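Local coordinates for Beta/gama crystallin family protein (PDB 3HZ2) that binds two calcium ions as an archaeal member of the beta/gamma-crystallin family, its chain here being the crystallin domain built of two Greek key motifs, at residues G72-D75 with N76-S79. Sequence-based numbering, arbitrary orientation.
Sequences GIPD and NSIS. With CA (calcium ion), chain F; CA (calcium ion), chain E.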
ATOM      1  N   GLY A  72      11.381   1.237  -1.401  1.00 18.71           N
ATOM      2  CA  GLY A  72      11.746   1.265  -2.809  1.00 17.05           C
ATOM      3  C   GLY A  72      10.609   1.647  -3.740  1.00 15.71           C
ATOM      4  O   GLY A  72      10.738   1.553  -4.958  1.00 15.06           O
ATOM      5  N   ILE A  73       9.499   2.095  -3.168  1.00 13.97           N
ATOM      6  CA  ILE A  73       8.332   2.480  -3.955  1.00 12.91           C
ATOM      7  C   ILE A  73       8.286   3.986  -4.206  1.00 12.64           C
ATOM      8  O   ILE A  73       8.446   4.781  -3.284  1.00 12.34           O
ATOM      9  CB  ILE A  73       7.032   2.078  -3.224  1.00 12.47           C
ATOM     10  CG1 ILE A  73       7.053   0.580  -2.919  1.00 12.08           C
ATOM     11  CG2 ILE A  73       5.820   2.445  -4.069  1.00 13.26           C
ATOM     12  CD1 ILE A  73       5.926   0.129  -2.001  1.00 10.84           C
ATOM     13  N   PRO A  74       8.073   4.398  -5.465  1.00 13.10           N
ATOM     14  CA  PRO A  74       8.009   5.833  -5.755  1.00 13.45           C
ATOM     15  C   PRO A  74       6.793   6.441  -5.052  1.00 11.88           C
ATOM     16  O   PRO A  74       5.746   5.802  -4.942  1.00 12.23           O
ATOM     17  CB  PRO A  74       7.904   5.878  -7.281  1.00 14.67           C
ATOM     18  CG  PRO A  74       7.274   4.554  -7.631  1.00 17.15           C
ATOM     19  CD  PRO A  74       7.959   3.598  -6.697  1.00 14.85           C
ATOM     20  N   ASP A  75       6.931   7.668  -4.572  1.00 10.80           N
ATOM     21  CA  ASP A  75       5.837   8.318  -3.860  1.00 11.54           C
ATOM     22  C   ASP A  75       4.642   8.622  -4.763  1.00 11.32           C
ATOM     23  O   ASP A  75       4.809   8.908  -5.948  1.00 11.78           O
ATOM     24  CB  ASP A  75       6.345   9.604  -3.200  1.00 11.87           C
ATOM     25  CG  ASP A  75       5.359  10.173  -2.203  1.00 11.77           C
ATOM     26  OD1 ASP A  75       4.678   9.371  -1.529  1.00  9.33           O
ATOM     27  OD2 ASP A  75       5.275  11.412  -2.084  1.00 12.63           O
ATOM     28  N   ASN A  76       3.438   8.537  -4.199  1.00  9.64           N
ATOM     29  CA  ASN A  76       2.201   8.814  -4.935  1.00  9.63           C
ATOM     30  C   ASN A  76       2.063   8.010  -6.218  1.00  9.20           C
ATOM     31  O   ASN A  76       1.584   8.530  -7.226  1.00  8.33           O
ATOM     32  CB  ASN A  76       2.119  10.304  -5.288  1.00  8.49           C
ATOM     33  CG  ASN A  76       2.141  11.177  -4.070  1.00  8.32           C
ATOM     34  OD1 ASN A  76       1.814  10.715  -2.992  1.00  5.99           O
ATOM     35  ND2 ASN A  76       2.510  12.443  -4.229  1.00  6.26           N
ATOM     36  N   SER A  77       2.455   6.743  -6.183  1.00  9.14           N
ATOM     37  CA  SER A  77       2.390   5.933  -7.391  1.00 10.44           C
ATOM     38  C   SER A  77       1.625   4.620  -7.277  1.00 10.46           C
ATOM     39  O   SER A  77       1.314   4.007  -8.285  1.00 10.39           O
ATOM     40  CB  SER A  77       3.802   5.636  -7.883  1.00 12.62           C
ATOM     41  OG  SER A  77       4.475   4.801  -6.958  1.00 17.92           O
ATOM     42  N   ILE A  78       1.343   4.164  -6.066  1.00  8.93           N
ATOM     43  CA  ILE A  78       0.614   2.907  -5.918  1.00  9.39           C
ATOM     44  C   ILE A  78      -0.805   3.056  -6.460  1.00  8.85           C
ATOM     45  O   ILE A  78      -1.480   4.045  -6.179  1.00 10.64           O
ATOM     46  CB  ILE A  78       0.568   2.468  -4.438  1.00  9.55           C
ATOM     47  CG1 ILE A  78       1.987   2.129  -3.970  1.00  9.48           C
ATOM     48  CG2 ILE A  78      -0.379   1.275  -4.269  1.00  9.44           C
ATOM     49  CD1 ILE A  78       2.107   1.858  -2.492  1.00 11.40           C
ATOM     50  N   SER A  79      -1.253   2.081  -7.249  1.00  9.62           N
ATOM     51  CA  SER A  79      -2.598   2.132  -7.816  1.00  8.28           C
ATOM     52  C   SER A  79      -3.435   0.893  -7.538  1.00  8.03           C
ATOM     53  O   SER A  79      -4.620   0.854  -7.860  1.00 10.01           O
ATOM     54  CB  SER A  79      -2.530   2.379  -9.322  1.00  9.94           C
ATOM     55  OG  SER A  79      -2.139   3.713  -9.571  1.00 10.63           O
TER
HETATM   56 CA    CA F 102       0.113   4.747 -10.354  1.00 14.17          CA
HETATM   57 CA    CA E 101       1.050  11.308  -0.790  1.00  9.26          CA
HETATM   58  O   HOH W   1       3.064   5.261  -3.721  1.00  6.99           O
HETATM   59  O   HOH W   2       3.382  12.621  -0.958  1.00 13.92           O
HETATM   60  O   HOH W   3      -0.779  12.589  -2.070  1.00  8.33           O
HETATM   61  O   HOH W   4       0.842  13.575   0.625  1.00 16.06           O
HETATM   62  O   HOH W   5       1.987   6.563 -11.265  1.00 41.42           O
HETATM   63  O   HOH W   6      -1.412   5.224 -12.630  1.00 21.95           O
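The side chains of D75 and N76 run alongside each other in the same direction. Their carboxylate and amide planes are turned 37° apart. N76 OD1 binds one calcium ion directly, at 2.4 Å. D75 stands in the second shell of that ion: its OD2 accepts a 2.5 Å hydrogen bond from water 2, which is itself a calcium ligand. The other carboxylate oxygen, OD1, is hydrogen-bonded to S36, whose OG also binds this ion. CG of D75 is anti to the backbone N (chi1 -168°), which carries the carboxylate to the side of the N76 amide, where OD2 meets water 2. An asparagine here has no negative charge and one acceptor oxygen instead of two, and would probably leave water 2 or S36 with a poorer partner.

P74 to S77 form a type II beta turn, with N76 at positive phi. Water 1 bridges its ends, donating to P74 O at 3.0 Å and accepting from S77 N at 2.9 Å. The second calcium takes S77 O at 2.5 Å and S79 OG at 2.6 Å. D33 and E49 complete its protein ligands. The sequence from D75 fits the family's N/D-N/D-X-X-S/T-S calcium motif: N76 serves one ion, S77 and S79 the other.

On either side of the turn in sequence, CG2 of I73 meets CG1 of I78 at 3.8 Å, and both side chains are buried. I73 also packs on W58 and L60 of strand 56-60, while I78 touches I35. Residues 72-79 form the last part of the loop from strand 63-65 of the four-stranded sheet to strand 80-83 of the other.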